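Local coordinates for protein myosin-I heavy chain (Dictyostelium discoideum, PDB 5EJR) that is an actin-based class VII motor with ATPase activity, involved in the early steps of phagocytosis and in adhesion, represented here by its second MyTH4-FERM tail module, at residues L312-D315 with C319-L322; L351-Y356 with E403-M408. One frame throughout, in Å; residues are numbered along the deposited sequence.

Interaction 1 of 2, residues L312-D315 with C319-L322; sequences LWTD and CFEL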
ATOM      1  N   LEU A 312     -12.600  25.280  16.318  1.00 14.08           N
ATOM      2  CA  LEU A 312     -12.636  24.322  15.212  1.00 14.70           C
ATOM      3  C   LEU A 312     -11.258  23.703  14.989  1.00 18.49           C
ATOM      4  O   LEU A 312     -11.135  22.605  14.440  1.00 16.30           O
ATOM      5  CB  LEU A 312     -13.169  24.974  13.911  1.00 13.47           C
ATOM      6  CG  LEU A 312     -14.572  25.574  13.990  1.00 15.86           C
ATOM      7  CD1 LEU A 312     -14.933  26.280  12.688  1.00 15.28           C
ATOM      8  CD2 LEU A 312     -15.660  24.455  14.369  1.00 14.72           C
ATOM      9  N   TRP A 313     -10.224  24.425  15.412  1.00 15.36           N
ATOM     10  CA  TRP A 313      -8.855  23.967  15.203  1.00 15.61           C
ATOM     11  C   TRP A 313      -8.205  23.455  16.493  1.00 18.61           C
ATOM     12  O   TRP A 313      -7.409  22.529  16.441  1.00 17.99           O
ATOM     13  CB  TRP A 313      -8.049  25.158  14.668  1.00 13.63           C
ATOM     14  CG  TRP A 313      -8.549  25.668  13.353  1.00 14.33           C
ATOM     15  CD1 TRP A 313      -9.638  26.466  13.135  1.00 16.89           C
ATOM     16  CD2 TRP A 313      -8.004  25.371  12.065  1.00 13.32           C
ATOM     17  NE1 TRP A 313      -9.790  26.699  11.787  1.00 15.30           N
ATOM     18  CE2 TRP A 313      -8.759  26.098  11.113  1.00 16.74           C
ATOM     19  CE3 TRP A 313      -6.880  24.636  11.625  1.00 14.40           C
ATOM     20  CZ2 TRP A 313      -8.449  26.088   9.744  1.00 15.39           C
ATOM     21  CZ3 TRP A 313      -6.594  24.607  10.270  1.00 15.22           C
ATOM     22  CH2 TRP A 313      -7.366  25.339   9.348  1.00 15.58           C
ATOM     23  N   THR A 314      -8.516  24.078  17.636  1.00 15.54           N
ATOM     24  CA  THR A 314      -7.848  23.746  18.889  1.00 15.66           C
ATOM     25  C   THR A 314      -8.603  22.789  19.849  1.00 20.71           C
ATOM     26  O   THR A 314      -7.941  22.267  20.744  1.00 21.52           O
ATOM     27  CB  THR A 314      -7.480  25.025  19.616  1.00 22.35           C
ATOM     28  OG1 THR A 314      -8.695  25.640  19.981  1.00 17.20           O
ATOM     29  CG2 THR A 314      -6.555  25.975  18.779  1.00 18.08           C
ATOM     30  N   ASP A 315      -9.941  22.551  19.696  1.00 16.35           N
ATOM     31  CA  ASP A 315     -10.660  21.623  20.603  1.00 17.44           C
ATOM     32  C   ASP A 315      -9.947  20.281  20.768  1.00 20.04           C
ATOM     33  O   ASP A 315      -9.809  19.802  21.880  1.00 20.55           O
ATOM     34  CB  ASP A 315     -12.119  21.393  20.180  1.00 20.14           C
ATOM     35  CG  ASP A 315     -13.055  22.507  20.614  1.00 22.00           C
ATOM     36  OD1 ASP A 315     -12.583  23.459  21.278  1.00 18.73           O
ATOM     37  OD2 ASP A 315     -14.248  22.445  20.258  1.00 24.63           O
ATOM     38  N   CYS A 319      -4.658  16.853  17.602  1.00 16.88           N
ATOM     39  CA  CYS A 319      -4.835  17.102  16.183  1.00 16.67           C
ATOM     40  C   CYS A 319      -4.286  18.495  15.829  1.00 17.98           C
ATOM     41  O   CYS A 319      -3.684  18.637  14.770  1.00 17.06           O
ATOM     42  CB  CYS A 319      -6.299  16.956  15.768  1.00 17.85           C
ATOM     43  SG  CYS A 319      -6.687  17.599  14.120  1.00 21.90           S
ATOM     44  N   PHE A 320      -4.502  19.506  16.690  1.00 14.72           N
ATOM     45  CA  PHE A 320      -4.029  20.859  16.421  1.00 13.92           C
ATOM     46  C   PHE A 320      -2.507  20.867  16.366  1.00 18.43           C
ATOM     47  O   PHE A 320      -1.934  21.484  15.481  1.00 15.62           O
ATOM     48  CB  PHE A 320      -4.514  21.862  17.468  1.00 15.14           C
ATOM     49  CG  PHE A 320      -4.042  23.274  17.205  1.00 17.26           C
ATOM     50  CD1 PHE A 320      -4.374  23.929  16.022  1.00 19.22           C
ATOM     51  CD2 PHE A 320      -3.250  23.948  18.132  1.00 20.86           C
ATOM     52  CE1 PHE A 320      -3.895  25.220  15.761  1.00 19.97           C
ATOM     53  CE2 PHE A 320      -2.775  25.248  17.863  1.00 22.49           C
ATOM     54  CZ  PHE A 320      -3.126  25.878  16.697  1.00 18.81           C
ATOM     55  N   GLU A 321      -1.874  20.159  17.297  1.00 16.36           N
ATOM     56  CA  GLU A 321      -0.422  20.077  17.374  1.00 17.21           C
ATOM     57  C   GLU A 321       0.181  19.397  16.127  1.00 19.56           C
ATOM     58  O   GLU A 321       1.157  19.900  15.556  1.00 15.51           O
ATOM     59  CB  GLU A 321       0.011  19.419  18.704  1.00 19.06           C
ATOM     60  CG  GLU A 321       1.503  19.500  19.004  1.00 31.32           C
ATOM     61  CD  GLU A 321       2.139  20.877  18.902  1.00 44.44           C
ATOM     62  OE1 GLU A 321       1.436  21.888  19.122  1.00 33.02           O
ATOM     63  OE2 GLU A 321       3.350  20.941  18.598  1.00 41.16           O
ATOM     64  N   LEU A 322      -0.439  18.307  15.671  1.00 16.34           N
ATOM     65  CA  LEU A 322       0.011  17.615  14.470  1.00 16.42           C
ATOM     66  C   LEU A 322      -0.192  18.469  13.244  1.00 18.19           C
ATOM     67  O   LEU A 322       0.641  18.447  12.341  1.00 15.49           O
ATOM     68  CB  LEU A 322      -0.668  16.275  14.287  1.00 16.90           C
ATOM     69  CG  LEU A 322      -0.221  15.160  15.204  1.00 22.81           C
ATOM     70  CD1 LEU A 322      -1.136  13.952  15.029  1.00 22.72           C
ATOM     71  CD2 LEU A 322       1.263  14.768  14.957  1.00 23.71           C
TER

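Interaction 2 of 2, residues L351-Y356 with E403-M408; sequences LIQLLY and EYLKLM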
ATOM      1  N   LEU A 351       7.370  32.437  14.378  1.00 12.56           N
ATOM      2  CA  LEU A 351       8.036  31.166  14.637  1.00 12.74           C
ATOM      3  C   LEU A 351       9.184  31.292  15.622  1.00 16.73           C
ATOM      4  O   LEU A 351       9.428  30.358  16.386  1.00 16.32           O
ATOM      5  CB  LEU A 351       8.481  30.486  13.321  1.00 11.86           C
ATOM      6  CG  LEU A 351       7.342  30.049  12.350  1.00 13.96           C
ATOM      7  CD1 LEU A 351       7.907  29.302  11.181  1.00 13.68           C
ATOM      8  CD2 LEU A 351       6.335  29.149  13.041  1.00 11.03           C
ATOM      9  N   ILE A 352       9.867  32.445  15.629  1.00 12.86           N
ATOM     10  CA  ILE A 352      10.947  32.713  16.614  1.00 11.96           C
ATOM     11  C   ILE A 352      10.308  32.853  18.018  1.00 18.17           C
ATOM     12  O   ILE A 352      10.781  32.228  18.961  1.00 18.90           O
ATOM     13  CB  ILE A 352      11.793  33.962  16.195  1.00 13.99           C
ATOM     14  CG1 ILE A 352      12.719  33.595  15.006  1.00 15.21           C
ATOM     15  CG2 ILE A 352      12.631  34.525  17.398  1.00 13.07           C
ATOM     16  CD1 ILE A 352      13.314  34.814  14.251  1.00 11.50           C
ATOM     17  N   GLN A 353       9.188  33.579  18.131  1.00 15.70           N
ATOM     18  CA  GLN A 353       8.502  33.729  19.423  1.00 16.67           C
ATOM     19  C   GLN A 353       8.029  32.360  19.946  1.00 23.20           C
ATOM     20  O   GLN A 353       8.048  32.119  21.166  1.00 24.27           O
ATOM     21  CB  GLN A 353       7.372  34.769  19.344  1.00 17.83           C
ATOM     22  CG  GLN A 353       6.931  35.267  20.731  1.00 36.12           C
ATOM     23  CD  GLN A 353       5.781  36.243  20.740  1.00 50.24           C
ATOM     24  OE1 GLN A 353       5.413  36.826  19.726  1.00 45.31           O
ATOM     25  NE2 GLN A 353       5.193  36.465  21.905  1.00 40.38           N
ATOM     26  N   LEU A 354       7.701  31.423  19.028  1.00 19.19           N
ATOM     27  CA  LEU A 354       7.312  30.072  19.431  1.00 17.78           C
ATOM     28  C   LEU A 354       8.525  29.260  19.919  1.00 23.40           C
ATOM     29  O   LEU A 354       8.389  28.458  20.837  1.00 23.93           O
ATOM     30  CB  LEU A 354       6.556  29.335  18.307  1.00 16.32           C
ATOM     31  CG  LEU A 354       5.066  29.693  18.144  1.00 17.94           C
ATOM     32  CD1 LEU A 354       4.539  29.277  16.756  1.00 17.31           C
ATOM     33  CD2 LEU A 354       4.230  29.049  19.207  1.00 16.10           C
ATOM     34  N   LEU A 355       9.694  29.431  19.301  1.00 20.32           N
ATOM     35  CA  LEU A 355      10.902  28.722  19.736  1.00 21.31           C
ATOM     36  C   LEU A 355      11.482  29.329  21.030  1.00 24.44           C
ATOM     37  O   LEU A 355      12.063  28.610  21.839  1.00 23.09           O
ATOM     38  CB  LEU A 355      11.993  28.822  18.661  1.00 22.41           C
ATOM     39  CG  LEU A 355      11.832  28.005  17.415  1.00 28.57           C
ATOM     40  CD1 LEU A 355      12.824  28.478  16.350  1.00 29.90           C
ATOM     41  CD2 LEU A 355      12.026  26.522  17.721  1.00 32.37           C
ATOM     42  N   TYR A 356      11.370  30.652  21.186  1.00 23.15           N
ATOM     43  CA  TYR A 356      11.942  31.387  22.316  1.00 24.80           C
ATOM     44  C   TYR A 356      10.892  32.239  23.038  1.00 30.05           C
ATOM     45  O   TYR A 356      10.873  33.455  22.862  1.00 31.40           O
ATOM     46  CB  TYR A 356      13.158  32.213  21.834  1.00 25.26           C
ATOM     47  CG  TYR A 356      14.173  31.362  21.094  1.00 27.02           C
ATOM     48  CD1 TYR A 356      15.013  30.488  21.780  1.00 29.57           C
ATOM     49  CD2 TYR A 356      14.271  31.408  19.709  1.00 25.88           C
ATOM     50  CE1 TYR A 356      15.938  29.693  21.103  1.00 32.00           C
ATOM     51  CE2 TYR A 356      15.168  30.594  19.020  1.00 26.21           C
ATOM     52  CZ  TYR A 356      16.019  29.756  19.720  1.00 34.39           C
ATOM     53  OH  TYR A 356      16.925  28.974  19.035  1.00 34.60           O
ATOM     54  N   GLU A 403      -0.370  28.756  21.842  1.00 19.84           N
ATOM     55  CA  GLU A 403      -1.502  28.373  20.991  1.00 18.04           C
ATOM     56  C   GLU A 403      -1.901  29.496  20.025  1.00 19.98           C
ATOM     57  O   GLU A 403      -2.194  29.227  18.855  1.00 17.79           O
ATOM     58  CB  GLU A 403      -2.724  28.019  21.852  1.00 18.98           C
ATOM     59  CG  GLU A 403      -3.873  27.515  21.009  1.00 21.43           C
ATOM     60  CD  GLU A 403      -4.957  26.884  21.842  1.00 42.67           C
ATOM     61  OE1 GLU A 403      -4.826  25.682  22.161  1.00 33.70           O
ATOM     62  OE2 GLU A 403      -5.945  27.585  22.154  1.00 37.39           O
ATOM     63  N   TYR A 404      -1.962  30.732  20.523  1.00 16.95           N
ATOM     64  CA  TYR A 404      -2.379  31.849  19.676  1.00 17.64           C
ATOM     65  C   TYR A 404      -1.365  32.157  18.581  1.00 19.43           C
ATOM     66  O   TYR A 404      -1.760  32.563  17.485  1.00 17.95           O
ATOM     67  CB  TYR A 404      -2.735  33.080  20.499  1.00 21.27           C
ATOM     68  CG  TYR A 404      -3.394  34.163  19.689  1.00 26.45           C
ATOM     69  CD1 TYR A 404      -4.741  34.075  19.328  1.00 29.41           C
ATOM     70  CD2 TYR A 404      -2.665  35.254  19.226  1.00 27.52           C
ATOM     71  CE1 TYR A 404      -5.348  35.069  18.560  1.00 31.04           C
ATOM     72  CE2 TYR A 404      -3.264  36.261  18.477  1.00 28.31           C
ATOM     73  CZ  TYR A 404      -4.597  36.156  18.128  1.00 37.08           C
ATOM     74  OH  TYR A 404      -5.145  37.149  17.358  1.00 44.01           O
ATOM     75  N   LEU A 405      -0.067  31.949  18.864  1.00 16.29           N
ATOM     76  CA  LEU A 405       0.993  32.144  17.875  1.00 15.10           C
ATOM     77  C   LEU A 405       0.901  31.071  16.763  1.00 15.59           C
ATOM     78  O   LEU A 405       1.122  31.372  15.594  1.00 15.52           O
ATOM     79  CB  LEU A 405       2.365  32.103  18.549  1.00 15.20           C
ATOM     80  CG  LEU A 405       2.775  33.300  19.441  1.00 17.31           C
ATOM     81  CD1 LEU A 405       4.022  32.929  20.272  1.00 16.88           C
ATOM     82  CD2 LEU A 405       3.021  34.586  18.611  1.00 14.62           C
ATOM     83  N   LYS A 406       0.529  29.853  17.118  1.00 11.98           N
ATOM     84  CA  LYS A 406       0.372  28.765  16.161  1.00 13.19           C
ATOM     85  C   LYS A 406      -0.817  29.060  15.208  1.00 16.83           C
ATOM     86  O   LYS A 406      -0.679  28.895  13.992  1.00 16.46           O
ATOM     87  CB  LYS A 406       0.246  27.404  16.882  1.00 15.23           C
ATOM     88  CG  LYS A 406       1.530  26.976  17.638  1.00 16.28           C
ATOM     89  CD  LYS A 406       1.308  25.719  18.450  1.00 20.86           C
ATOM     90  CE  LYS A 406       2.426  25.486  19.431  1.00 25.91           C
ATOM     91  NZ  LYS A 406       2.246  24.226  20.180  1.00 22.14           N
ATOM     92  N   LEU A 407      -1.902  29.647  15.754  1.00 11.36           N
ATOM     93  CA  LEU A 407      -3.084  30.030  14.971  1.00 11.46           C
ATOM     94  C   LEU A 407      -2.757  31.184  14.033  1.00 15.93           C
ATOM     95  O   LEU A 407      -3.235  31.195  12.902  1.00 16.14           O
ATOM     96  CB  LEU A 407      -4.260  30.428  15.905  1.00 11.25           C
ATOM     97  CG  LEU A 407      -4.898  29.308  16.736  1.00 16.06           C
ATOM     98  CD1 LEU A 407      -5.761  29.872  17.863  1.00 19.03           C
ATOM     99  CD2 LEU A 407      -5.757  28.423  15.886  1.00 16.53           C
ATOM    100  N   MET A 408      -1.921  32.142  14.500  1.00 13.92           N
ATOM    101  CA  MET A 408      -1.483  33.319  13.740  1.00 14.14           C
ATOM    102  C   MET A 408      -0.611  32.840  12.575  1.00 16.08           C
ATOM    103  O   MET A 408      -0.725  33.357  11.469  1.00 14.95           O
ATOM    104  CB  MET A 408      -0.629  34.246  14.633  1.00 17.86           C
ATOM    105  CG  MET A 408      -1.405  35.168  15.530  1.00 23.93           C
ATOM    106  SD  MET A 408      -0.282  36.132  16.615  1.00 31.25           S
ATOM    107  CE  MET A 408       0.457  37.263  15.431  1.00 27.82           C
TER

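Interaction 1 of 2, residues L312-D315 with C319-L322
Thr-314 and Phe-320 rise together, flank to flank, where the short helix 311-314 turns into helix 317-332. This is a tight turn from one helix into the next, in the helical central lobe (F2) of the FERM domain, and it brings the CA atoms of Thr-314 and Phe-320 within 5.4 Å of each other.

The chief side-chain contact is a CH-pi interaction. The methyl CG2 of Thr-314 sits 3.8 Å from the centroid of the Phe-320 ring and only 4° off the ring normal, so it rests squarely over the middle of one face and lies almost equally far from all six ring carbons. A threonine suits the place because its two branches do different work: CG2 offers a methyl to the ring, while OG1 makes a hydrogen bond to the carbonyl O of Glu-310, one turn back. With CG of Phe-320 anti to the backbone N (chi1 180°), the ring swings out alongside the Thr-314 side chain and turns a face to its methyl.

Apolar packing from Trp-313 is slighter. Its CB lies 4.1 Å from CD1 of Phe-320, while the indole packs instead on Asp-301 and Ile-306. The ring of Phe-320 also packs on Lys-406, Leu-407 and Ile-410 of helix 402-416, so a broad, flat apolar group suits a place between the Thr-314 methyl and that helix. A serine at this position would probably leave the Thr-314 methyl without its aromatic platform and open a gap against helix 402-416.

The remaining contact is between backbone and side chain, with no hydrogen bond joining the segments: the carbonyl O of Trp-313 approaches to 3.1 Å from CB of Phe-320.

Interaction 2 of 2, residues L351-Y356 with E403-M408
Residues 351-355 of helix 341-355 and 403-408 of helix 402-416 run nearly antiparallel, the axes of these pieces at 155° and 9.7 Å apart at closest approach, with Leu-354 facing Leu-405 at a CA separation of 6.8 Å. The pair belongs to the all-helical F2 lobe of the FERM domain; no hydrogen bond joins the two segments, and apolar side-chain packing carries the contact.

Leu-354 and Leu-405 pass each other head to base. The end of Leu-354 lies over the base of its partner, CD2 coming 3.6 Å from CB of Leu-405. Leucine suits both places, its branched end filling the space between two helix backbones. Leu-354 also crosses the aliphatic stem of Lys-406, with CD2 of Leu-354 3.7 Å from CG of Lys-406. Lys-406 serves two surroundings: its methylenes pack here, while its extended chain carries NZ to its partner Glu-321.

Gln-353 meets Leu-405 at about a right angle. CG anti to the backbone N (chi1 -162°) and an extended chain carry the glutamine across the leucine methyls, with its CG 3.8 Å from CD1 of Leu-405. The methylenes suit this apolar flank, but the amide pays a price: OE1, buried without a polar partner in the model, abuts CD2 of Leu-405 at 3.5 Å.

From the N terminus, interaction 1 comes first and closes a very short loop, with three residues between its segments, where helix 311-314 gives way to helix 317-332. Helix 341-355 follows, and interaction 2 then closes a longer loop of 46 residues by bringing helix 402-416 back alongside it. The two closures are in series, neither nested nor crossed, with centres about 14 Å apart in the same F2 lobe. Helix 402-416 joins them. NZ of Lys-406 reaches OE1 of Glu-321 at 2.7 Å in a salt bridge, and CD of Glu-403 packs 3.6 Å from CG2 of Thr-314. The local turn is thereby tied to the long-range helix pair.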